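Local atomic coordinates of putative aminomethyltransferase (Leptospirillum rubarum, PDB entry 3TTG), a protein that probably acts as a folate-binding aminomethyltransferase, resembling the T-protein of the glycine cleavage system in its folate-binding and C-terminal barrel domains. Residues Cys93-Glu97 and Asp98-Leu102; Lys118-Phe121 and Phe122-Ala126; Ser151-Asp154 and Asn155-Gly159; Ser177-Asn181 and Leu182-Leu186; Pro290-Glu293 and Phe294-Leu298. All blocks are in the same frame, centred on the assembly; numbering follows the deposited sequence.

Contact 1: Cys93-Glu97 and Asp98-Leu102; sequences CGNFE and DKIAL
The carbonyl oxygen of G94 is gripped twice across this beta hairpin. A101 N donates to G94 O at 2.8 Å, and I100 CA approaches the same G94 O at 3.5 Å in a weaker CA-H...O contact. The return bond, from G94 N to A101 O, is 3.0 Å long and nearly straight at 171°. The second hydrogen-bonded pair, F96 with K99, repeats the scheme nearer the bend. There F96 N reaches K99 O at 3.0 Å, whereas K99 N meets F96 O at 2.9 Å through a bond bent to 142°; this bond closes the type II' beta turn. E97 takes the first corner of that turn with positive phi and D98 the second, so the two strands are joined by two residues alone.

N95 and I100, a non-hydrogen-bonded pair, lie side by side and point the same way. With CG1 of I100 anti to its carbonyl carbon (chi1 -64°), that methylene runs beside the amide, 4.0 Å from N95 OD1, in a purely van der Waals contact. On the other face, G94 has no side chain beside A101, and A101 CB lies 3.9 Å from G94 O.

The hairpin belongs to an antiparallel sheet: C93 bonds through its backbone to S76 of strand 75-81, and I100 and L102 bond to strand 48-51. I100 also packs on R55, K56 and L59 of helix 55-60, while F96 and A101, on the opposite face, meet F162 of strand 161-164.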
# COMPACT_ATOMS: atom_id res chain seq x y z
N CYS A 93 8.01 7.84 -1.77
CA CYS A 93 8.87 9.00 -1.87
C CYS A 93 10.22 8.62 -2.47
O CYS A 93 10.91 7.75 -1.94
CB CYS A 93 9.06 9.66 -0.50
SG CYS A 93 7.55 9.82 0.49
N GLY A 94 10.62 9.34 -3.51
CA GLY A 94 11.89 9.17 -4.19
C GLY A 94 12.62 10.48 -4.40
O GLY A 94 12.01 11.53 -4.34
N ASN A 95 13.90 10.43 -4.69
CA ASN A 95 14.73 11.60 -5.01
C ASN A 95 15.31 11.46 -6.39
O ASN A 95 15.81 10.38 -6.72
CB ASN A 95 15.89 11.75 -4.02
CG ASN A 95 15.48 11.78 -2.59
OD1 ASN A 95 15.33 12.84 -1.98
ND2 ASN A 95 15.30 10.61 -2.01
N PHE A 96 15.34 12.52 -7.18
CA PHE A 96 15.98 12.48 -8.48
C PHE A 96 16.42 13.85 -8.80
O PHE A 96 15.60 14.76 -8.70
CB PHE A 96 15.07 11.91 -9.58
CG PHE A 96 15.89 11.43 -10.75
CD1 PHE A 96 16.50 10.18 -10.72
CD2 PHE A 96 16.18 12.27 -11.81
CE1 PHE A 96 17.35 9.77 -11.74
CE2 PHE A 96 17.02 11.85 -12.85
CZ PHE A 96 17.60 10.61 -12.80
N GLU A 97 17.71 14.03 -9.17
CA GLU A 97 18.29 15.33 -9.43
C GLU A 97 18.02 16.22 -8.18
O GLU A 97 18.18 15.74 -7.05
CB GLU A 97 17.73 15.95 -10.75
CG GLU A 97 18.27 15.36 -12.04
CD GLU A 97 17.90 16.19 -13.26
OE1 GLU A 97 16.76 16.03 -13.77
OE2 GLU A 97 18.71 17.05 -13.66
N ASP A 98 17.50 17.43 -8.39
CA ASP A 98 17.15 18.39 -7.35
C ASP A 98 15.62 18.38 -7.12
O ASP A 98 15.03 19.43 -6.95
CB ASP A 98 17.63 19.80 -7.81
CG ASP A 98 19.13 19.87 -8.00
OD1 ASP A 98 19.87 19.68 -6.99
OD2 ASP A 98 19.58 20.13 -9.15
N LYS A 99 14.99 17.20 -7.20
CA LYS A 99 13.54 17.06 -7.00
C LYS A 99 13.20 15.92 -6.06
O LYS A 99 13.89 14.91 -6.03
CB LYS A 99 12.80 16.83 -8.33
CG LYS A 99 12.64 18.07 -9.16
CD LYS A 99 11.68 17.86 -10.34
CE LYS A 99 12.35 17.47 -11.65
NZ LYS A 99 12.60 18.65 -12.51
N ILE A 100 12.09 16.08 -5.30
CA ILE A 100 11.53 15.00 -4.47
C ILE A 100 10.29 14.54 -5.22
O ILE A 100 9.49 15.38 -5.63
CB ILE A 100 11.25 15.41 -2.99
CG1 ILE A 100 12.59 15.77 -2.28
CG2 ILE A 100 10.60 14.24 -2.24
CD1 ILE A 100 12.45 16.61 -0.91
N ALA A 101 10.17 13.23 -5.54
CA ALA A 101 8.98 12.67 -6.22
C ALA A 101 8.07 12.03 -5.19
O ALA A 101 8.56 11.28 -4.38
CB ALA A 101 9.41 11.63 -7.25
N LEU A 102 6.79 12.35 -5.20
CA LEU A 102 5.82 11.83 -4.27
C LEU A 102 4.73 11.20 -5.04
O LEU A 102 4.16 11.81 -5.97
CB LEU A 102 5.22 12.95 -3.34
CG LEU A 102 6.22 13.74 -2.52
CD1 LEU A 102 5.56 14.96 -1.87
CD2 LEU A 102 6.87 12.85 -1.46

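Contact 2: Lys118-Phe121 and Phe122-Ala126; sequences KYLF and FRTKA
F121 O accepts the one firm hydrogen bond between 118-121 and 122-126, from T124 N at 2.9 Å with an N-H...O angle of 145°. It closes a type II beta turn from F121 to T124, in which F122 and R123 form the corners and R123 takes positive phi. The hydroxyl T124 OG1 also lies 3.2 Å from F121 O, but any bond there is weak and its proton has another acceptor within reach.

Apolar contact is made by one branch of L120. With CG anti to the backbone N (chi1 -171°), L120 turns CD1 toward the incoming chain, where it meets T124 CG2 at 3.6 Å. The same L120 CD1 touches A126 CB at 3.9 Å, so a single methyl serves two residues.

The aromatic rings find their neighbours along the chain. Y119 O stands over the centre of the F121 ring, 3.5 Å above its plane, and R123 CD lies over a face of F122, offset toward the rim.

All this occupies the exposed link between helix 109-118 and strand 127-130. L120 and A126 rest on F58 of helix 55-60, and K125 N bonds to D54 OD2 just ahead of that helix.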
# COMPACT_ATOMS: atom_id res chain seq x y z
N LYS A 118 -1.07 23.75 2.06
CA LYS A 118 -1.46 24.20 3.41
C LYS A 118 -0.23 24.54 4.27
O LYS A 118 -0.29 25.44 5.12
CB LYS A 118 -2.25 23.05 4.08
CG LYS A 118 -2.89 23.37 5.39
CD LYS A 118 -3.62 22.17 5.90
CE LYS A 118 -4.05 22.37 7.33
NZ LYS A 118 -4.91 21.26 7.80
N TYR A 119 0.89 23.79 4.08
CA TYR A 119 2.12 23.95 4.84
C TYR A 119 3.21 24.68 4.08
O TYR A 119 4.31 24.84 4.60
CB TYR A 119 2.61 22.56 5.31
CG TYR A 119 1.67 22.01 6.35
CD1 TYR A 119 1.87 22.29 7.70
CD2 TYR A 119 0.68 21.09 6.01
CE1 TYR A 119 1.05 21.74 8.67
CE2 TYR A 119 -0.16 20.55 6.98
CZ TYR A 119 -0.03 20.95 8.30
OH TYR A 119 -0.86 20.45 9.27
N LEU A 120 2.92 25.15 2.88
CA LEU A 120 3.88 25.88 2.07
C LEU A 120 3.68 27.36 2.47
O LEU A 120 2.84 28.06 1.93
CB LEU A 120 3.57 25.58 0.57
CG LEU A 120 4.59 26.08 -0.48
CD1 LEU A 120 6.00 25.77 -0.07
CD2 LEU A 120 4.36 25.36 -1.84
N PHE A 121 4.42 27.80 3.47
CA PHE A 121 4.21 29.12 4.06
C PHE A 121 4.97 30.23 3.29
O PHE A 121 5.85 29.97 2.45
CB PHE A 121 4.62 29.11 5.53
CG PHE A 121 3.95 28.07 6.38
CD1 PHE A 121 2.56 27.91 6.35
CD2 PHE A 121 4.69 27.23 7.22
CE1 PHE A 121 1.94 26.94 7.15
CE2 PHE A 121 4.07 26.26 7.99
CZ PHE A 121 2.69 26.13 7.97
N PHE A 122 4.57 31.45 3.54
CA PHE A 122 5.18 32.66 2.97
C PHE A 122 6.71 32.59 2.91
O PHE A 122 7.37 32.35 3.92
CB PHE A 122 4.77 33.89 3.83
CG PHE A 122 5.52 35.21 3.72
CD1 PHE A 122 5.30 36.06 2.65
CD2 PHE A 122 6.27 35.70 4.80
CE1 PHE A 122 5.90 37.31 2.59
CE2 PHE A 122 6.86 36.96 4.75
CZ PHE A 122 6.66 37.77 3.67
N ARG A 123 7.24 32.76 1.70
CA ARG A 123 8.67 32.80 1.41
C ARG A 123 9.37 31.45 1.63
O ARG A 123 10.58 31.41 1.80
CB ARG A 123 9.40 33.96 2.17
CG ARG A 123 9.00 35.37 1.69
CD ARG A 123 9.57 36.47 2.59
NE ARG A 123 11.02 36.63 2.42
CZ ARG A 123 11.94 36.77 3.38
NH1 ARG A 123 11.58 36.76 4.67
NH2 ARG A 123 13.22 36.92 3.07
N THR A 124 8.63 30.33 1.58
CA THR A 124 9.26 29.02 1.62
C THR A 124 9.73 28.76 0.17
O THR A 124 8.97 28.97 -0.76
CB THR A 124 8.33 27.94 2.22
OG1 THR A 124 8.21 28.19 3.61
CG2 THR A 124 8.86 26.54 2.02
N LYS A 125 10.98 28.35 -0.02
CA LYS A 125 11.57 28.14 -1.35
C LYS A 125 11.31 26.72 -1.82
O LYS A 125 12.19 25.87 -1.81
CB LYS A 125 13.07 28.45 -1.33
CG LYS A 125 13.40 29.87 -0.95
CD LYS A 125 14.89 30.14 -0.99
CE LYS A 125 15.24 31.55 -0.55
NZ LYS A 125 14.69 32.56 -1.49
N ALA A 126 10.05 26.43 -2.14
CA ALA A 126 9.64 25.13 -2.66
C ALA A 126 8.52 25.36 -3.64
O ALA A 126 7.76 26.30 -3.48
CB ALA A 126 9.22 24.18 -1.53

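Contact 3: Ser151-Asp154 and Asn155-Gly159; sequences SLFD and NNFSG
F153 sets its CB against the edge of the F157 ring, near the ring plane, with F153 CB 4.0 Å from F157 CZ. The two aromatic groups are not stacked: seen from the F153 ring, F157 CZ approaches obliquely. F157 projects toward 151-154, and with CG anti to the carbonyl carbon (chi1 -57°) its CZ reaches F153 CB. That ring also comes beside the intervening backbone, where F157 CE2 is 4.0 Å from D154 O, again at an oblique angle.

The bend between the two phenylalanines starts at F153, the first residue to leave helical geometry after helix 145-152, and continues through N155, which has positive phi. L152 CB covers one face of the F153 ring, 3.5 Å above its plane and over its centre. N155 lays its amide beside the preceding peptide, ND2 being 3.6 Å from D154 C, without a hydrogen bond. Further out, F157 packs on I146, L149 and L150 of the helix and makes a cation-pi contact with R163.

No hydrogen bond joins 151-154 to 155-159, so apolar overlap does the work between them. The directional interactions run outward: D154 OD2 forms a salt bridge with K166, which would probably help stabilise its negative charge.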
# COMPACT_ATOMS: atom_id res chain seq x y z
N SER A 151 14.37 -7.49 -18.48
CA SER A 151 14.09 -7.75 -19.88
C SER A 151 13.72 -6.46 -20.59
O SER A 151 14.26 -6.20 -21.66
CB SER A 151 12.96 -8.77 -20.03
OG SER A 151 12.81 -9.16 -21.38
N LEU A 152 12.83 -5.64 -20.03
CA LEU A 152 12.46 -4.39 -20.69
C LEU A 152 13.57 -3.33 -20.66
O LEU A 152 13.64 -2.51 -21.57
CB LEU A 152 11.23 -3.74 -20.03
CG LEU A 152 9.85 -4.37 -20.16
CD1 LEU A 152 8.87 -3.65 -19.22
CD2 LEU A 152 9.32 -4.27 -21.59
N PHE A 153 14.34 -3.26 -19.55
CA PHE A 153 15.27 -2.17 -19.30
C PHE A 153 16.67 -2.64 -18.93
O PHE A 153 16.87 -3.78 -18.55
CB PHE A 153 14.72 -1.30 -18.14
CG PHE A 153 13.25 -0.98 -18.24
CD1 PHE A 153 12.76 -0.14 -19.23
CD2 PHE A 153 12.34 -1.54 -17.35
CE1 PHE A 153 11.40 0.15 -19.33
CE2 PHE A 153 10.97 -1.26 -17.45
CZ PHE A 153 10.52 -0.41 -18.44
N ASP A 154 17.62 -1.71 -19.00
CA ASP A 154 19.03 -1.99 -18.73
C ASP A 154 19.41 -1.64 -17.28
O ASP A 154 18.62 -1.07 -16.53
CB ASP A 154 19.93 -1.18 -19.71
CG ASP A 154 19.44 -1.10 -21.15
OD1 ASP A 154 18.71 -2.03 -21.59
OD2 ASP A 154 19.77 -0.11 -21.84
N ASN A 155 20.66 -1.99 -16.91
CA ASN A 155 21.33 -1.79 -15.62
C ASN A 155 20.82 -2.82 -14.56
O ASN A 155 21.00 -4.02 -14.82
CB ASN A 155 21.26 -0.32 -15.14
CG ASN A 155 22.05 0.63 -16.03
OD1 ASN A 155 23.28 0.70 -15.95
ND2 ASN A 155 21.37 1.35 -16.92
N ASN A 156 20.25 -2.42 -13.39
CA ASN A 156 19.94 -3.41 -12.35
C ASN A 156 18.92 -2.90 -11.32
O ASN A 156 18.69 -1.69 -11.21
CB ASN A 156 21.23 -3.86 -11.63
CG ASN A 156 22.08 -2.72 -11.09
OD1 ASN A 156 22.24 -1.66 -11.73
ND2 ASN A 156 22.68 -2.91 -9.92
N PHE A 157 18.29 -3.85 -10.59
CA PHE A 157 17.18 -3.51 -9.70
C PHE A 157 17.14 -4.30 -8.39
O PHE A 157 17.55 -5.47 -8.32
CB PHE A 157 15.86 -3.72 -10.46
CG PHE A 157 15.70 -2.94 -11.76
CD1 PHE A 157 15.13 -1.68 -11.76
CD2 PHE A 157 16.03 -3.51 -12.98
CE1 PHE A 157 14.88 -1.00 -12.96
CE2 PHE A 157 15.83 -2.81 -14.17
CZ PHE A 157 15.27 -1.56 -14.15
N SER A 158 16.58 -3.65 -7.35
CA SER A 158 16.44 -4.25 -6.02
C SER A 158 15.33 -3.59 -5.26
O SER A 158 14.87 -2.54 -5.67
CB SER A 158 17.74 -4.13 -5.21
OG SER A 158 18.18 -2.79 -5.13
N GLY A 159 14.90 -4.22 -4.17
CA GLY A 159 13.85 -3.71 -3.29
C GLY A 159 14.17 -2.32 -2.76
O GLY A 159 15.33 -1.98 -2.62

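Contact 4: Ser177-Asn181 and Leu182-Leu186; sequences SFQHN and LDVGL
L182 is held through both its backbone N and its backbone O. Its amide, L182 N, donates to Q179 O at 2.9 Å. Its carbonyl, L182 O, takes the proton of F178 N at 2.9 Å through a fairly straight bond (160°), and S177 CA adds a CA-H...O contact to the same oxygen. The L182 side chain folds over the turn it closes, with CG only 3.3 Å from Q179 O and CD1 at the edge of the H180 ring.

V184 is the second apolar side chain of the contact. Its CG2 meets F178 CB at 3.8 Å, while its CG1 lies against the amide of Q179, 3.5 Å from OE1 and 3.6 Å from NE2. Q179 gets its amide there by placing CG between the backbone N and the carbonyl carbon (chi1 75°) and bending again at chi2.

A second shell fixes these groups. Q179 NE2 bonds to K228 O, H180 NE2 to L279 O in strand 277-284, and N181 OD1 to S250 OG; the F178 ring meets Y77 edge-to-face. With an alanine at Q179, K228 O would probably lose this amide donor and V184 CG1 the flat group beside it.

H180 and N181 both have positive phi, which reverses the chain so that S177 and D183 can form a single backbone bridge. Just beyond, D183 OD1 accepts from G185 N at 3.0 Å: a turn of type I' character followed by an Asx turn, in the connection leading to strand 187-193.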
# COMPACT_ATOMS: atom_id res chain seq x y z
N SER A 177 9.38 -5.77 2.81
CA SER A 177 8.68 -5.83 4.10
C SER A 177 7.64 -4.74 4.20
O SER A 177 7.89 -3.59 3.81
CB SER A 177 9.64 -5.75 5.28
OG SER A 177 10.37 -6.96 5.25
N PHE A 178 6.45 -5.10 4.69
CA PHE A 178 5.40 -4.12 4.79
C PHE A 178 4.67 -4.24 6.12
O PHE A 178 5.31 -3.99 7.15
CB PHE A 178 4.49 -4.19 3.52
CG PHE A 178 3.77 -2.89 3.24
CD1 PHE A 178 4.47 -1.68 3.17
CD2 PHE A 178 2.38 -2.85 3.17
CE1 PHE A 178 3.81 -0.48 2.90
CE2 PHE A 178 1.71 -1.63 2.91
CZ PHE A 178 2.44 -0.45 2.80
N GLN A 179 3.38 -4.54 6.15
CA GLN A 179 2.63 -4.53 7.40
C GLN A 179 3.24 -5.54 8.40
O GLN A 179 3.58 -6.67 8.05
CB GLN A 179 1.13 -4.75 7.18
CG GLN A 179 0.75 -6.21 6.86
CD GLN A 179 1.20 -6.68 5.53
OE1 GLN A 179 1.53 -5.91 4.63
NE2 GLN A 179 1.10 -7.95 5.31
N HIS A 180 3.39 -5.09 9.63
CA HIS A 180 3.98 -5.82 10.76
C HIS A 180 5.36 -6.39 10.41
O HIS A 180 5.76 -7.40 11.01
CB HIS A 180 3.03 -6.97 11.24
CG HIS A 180 1.63 -6.60 11.60
ND1 HIS A 180 1.34 -5.66 12.56
CD2 HIS A 180 0.47 -7.14 11.14
CE1 HIS A 180 0.02 -5.63 12.63
NE2 HIS A 180 -0.54 -6.55 11.84
N ASN A 181 6.12 -5.71 9.52
CA ASN A 181 7.38 -6.11 8.95
C ASN A 181 7.35 -7.45 8.31
O ASN A 181 8.36 -8.13 8.28
CB ASN A 181 8.48 -6.12 9.99
CG ASN A 181 8.77 -4.77 10.49
OD1 ASN A 181 9.45 -4.00 9.80
ND2 ASN A 181 8.19 -4.43 11.63
N LEU A 182 6.22 -7.83 7.74
CA LEU A 182 6.13 -9.13 7.07
C LEU A 182 6.62 -8.97 5.66
O LEU A 182 6.33 -7.94 5.02
CB LEU A 182 4.65 -9.62 7.07
CG LEU A 182 4.08 -9.91 8.45
CD1 LEU A 182 2.55 -10.00 8.43
CD2 LEU A 182 4.66 -11.22 9.00
N ASP A 183 7.26 -9.99 5.14
CA ASP A 183 7.69 -10.04 3.75
C ASP A 183 6.44 -10.26 2.88
O ASP A 183 5.76 -11.26 3.06
CB ASP A 183 8.71 -11.20 3.55
CG ASP A 183 9.43 -11.22 2.22
OD1 ASP A 183 8.79 -10.93 1.19
OD2 ASP A 183 10.60 -11.63 2.19
N VAL A 184 6.12 -9.30 1.99
CA VAL A 184 4.96 -9.38 1.11
C VAL A 184 5.39 -9.61 -0.37
O VAL A 184 4.60 -9.41 -1.29
CB VAL A 184 4.05 -8.16 1.26
CG1 VAL A 184 3.54 -8.03 2.71
CG2 VAL A 184 4.71 -6.87 0.78
N GLY A 185 6.63 -9.97 -0.58
CA GLY A 185 7.11 -10.26 -1.92
C GLY A 185 7.38 -9.02 -2.75
O GLY A 185 7.20 -7.89 -2.28
N LEU A 186 7.81 -9.24 -4.00
CA LEU A 186 8.16 -8.13 -4.87
C LEU A 186 6.94 -7.40 -5.46
O LEU A 186 5.95 -8.01 -5.89
CB LEU A 186 9.06 -8.61 -6.02
CG LEU A 186 10.45 -8.97 -5.59
CD1 LEU A 186 11.08 -9.96 -6.58
CD2 LEU A 186 11.32 -7.72 -5.41

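Contact 5: Pro290-Glu293 and Phe294-Leu298; sequences PKME and FPVTL
The F294 ring is approached obliquely by the backbone and side chain of M292, a selenomethionine, in a Met-aromatic contact. The selenium, M292 SE, stands 5.0 Å from the centroid of the F294 ring, 46° off the ring normal. Closer in, M292 CB touches the ring at F294 CE2, 3.8 Å away, and the carbonyl M292 O comes to 3.7 Å from F294 CD2. CG of F294 is anti to its carbonyl carbon (chi1 -67°), which brings the ring back beside the preceding residues, with E293 C approaching it obliquely.

The extended chi2 of M292 (171°) carries its selenium outward to V296: M292 SE lies 4.2 Å from V296 CG2, the two side chains meeting at about a right angle. One selenomethionine side chain thus touches both an aromatic ring and a branched aliphatic group. If an alanine replaced F294, M292 would probably lose its aromatic partner, and L310 and T313 of strand 306-316 the ring that packs on them.

No hydrogen bond joins 290-293 to 294-298. The peptide before P295 is cis, a kink at the entry to strand 296-299. That strand is an outer one of the antiparallel sheet in the C-terminal barrel domain, and V296 bonds to L310 through its backbone. Here the acceptors E293 O and P295 O lie near each other without bonding, and V296 CG2 sits 3.5 Å from E293 O.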
# COMPACT_ATOMS: atom_id res chain seq x y z
N PRO A 290 -19.67 -8.23 -2.33
CA PRO A 290 -20.35 -7.17 -3.10
C PRO A 290 -21.60 -6.61 -2.42
O PRO A 290 -22.04 -5.52 -2.76
CB PRO A 290 -20.73 -7.87 -4.41
CG PRO A 290 -20.94 -9.28 -4.03
CD PRO A 290 -20.03 -9.57 -2.85
N LYS A 291 -22.16 -7.37 -1.45
CA LYS A 291 -23.39 -7.05 -0.73
C LYS A 291 -23.11 -6.10 0.44
O LYS A 291 -23.80 -5.08 0.58
CB LYS A 291 -24.08 -8.33 -0.19
CG LYS A 291 -24.01 -9.59 -1.08
CD LYS A 291 -23.10 -10.67 -0.48
CE LYS A 291 -23.06 -11.93 -1.30
NZ LYS A 291 -22.19 -12.96 -0.69
N MSE A 292 -22.12 -6.45 1.31
CA MSE A 292 -21.78 -5.70 2.53
C MSE A 292 -21.36 -4.25 2.28
O MSE A 292 -20.72 -3.94 1.26
CB MSE A 292 -20.64 -6.38 3.31
CG MSE A 292 -21.08 -7.56 4.16
SE MSE A 292 -19.51 -8.49 4.87
CE MSE A 292 -19.23 -9.84 3.40
N GLU A 293 -21.71 -3.38 3.24
CA GLU A 293 -21.30 -1.98 3.25
C GLU A 293 -20.16 -1.83 4.28
O GLU A 293 -20.35 -1.96 5.49
CB GLU A 293 -22.47 -1.05 3.53
CG GLU A 293 -23.13 -0.55 2.25
CD GLU A 293 -24.63 -0.32 2.32
OE1 GLU A 293 -25.06 0.52 3.14
OE2 GLU A 293 -25.37 -0.98 1.55
N PHE A 294 -18.98 -1.59 3.77
CA PHE A 294 -17.80 -1.48 4.61
C PHE A 294 -17.61 -0.05 5.15
O PHE A 294 -17.95 0.91 4.46
CB PHE A 294 -16.60 -1.89 3.81
CG PHE A 294 -16.61 -3.35 3.45
CD1 PHE A 294 -16.14 -4.30 4.34
CD2 PHE A 294 -17.19 -3.79 2.28
CE1 PHE A 294 -16.22 -5.65 4.06
CE2 PHE A 294 -17.26 -5.15 1.98
CZ PHE A 294 -16.75 -6.07 2.87
N PRO A 295 -17.00 0.14 6.34
CA PRO A 295 -16.47 -0.87 7.26
C PRO A 295 -17.61 -1.57 7.95
O PRO A 295 -18.66 -0.95 8.11
CB PRO A 295 -15.60 -0.05 8.22
CG PRO A 295 -16.21 1.33 8.21
CD PRO A 295 -16.77 1.52 6.84
N VAL A 296 -17.46 -2.86 8.27
CA VAL A 296 -18.48 -3.63 8.98
C VAL A 296 -18.02 -3.88 10.37
O VAL A 296 -16.90 -4.38 10.59
CB VAL A 296 -18.85 -4.98 8.31
CG1 VAL A 296 -20.22 -5.47 8.82
CG2 VAL A 296 -18.88 -4.86 6.82
N THR A 297 -18.92 -3.66 11.32
CA THR A 297 -18.64 -3.95 12.73
C THR A 297 -18.60 -5.44 13.01
O THR A 297 -19.41 -6.19 12.47
CB THR A 297 -19.71 -3.31 13.61
OG1 THR A 297 -19.58 -1.95 13.32
CG2 THR A 297 -19.51 -3.55 15.11
N LEU A 298 -17.63 -5.87 13.82
CA LEU A 298 -17.49 -7.24 14.25
C LEU A 298 -17.88 -7.29 15.71
O LEU A 298 -17.56 -6.37 16.45
CB LEU A 298 -16.06 -7.78 14.03
CG LEU A 298 -15.58 -7.79 12.58
CD1 LEU A 298 -14.13 -8.12 12.50
CD2 LEU A 298 -16.38 -8.77 11.77

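Five local contacts along one chain show how chemistry follows position. Contact 1 is the buried one, a regular hairpin within a sheet that rests on backbone bonds in register. Contact 4 is partly buried and lies nearest the chain's centre; it mixes backbone bonds with side-chain links to distant segments, including one to the C-terminal barrel. Contacts 2, 3 and 5 are at the surface: the first keeps one turn bond, while the other two have none across them and rely on apolar and ring contacts. Contacts 1 and 2 both lean on helix 55-60, and contact 3 contains the end of helix 145-152, on which L186 of segment 182-186 packs. Contact 5 alone belongs to the barrel.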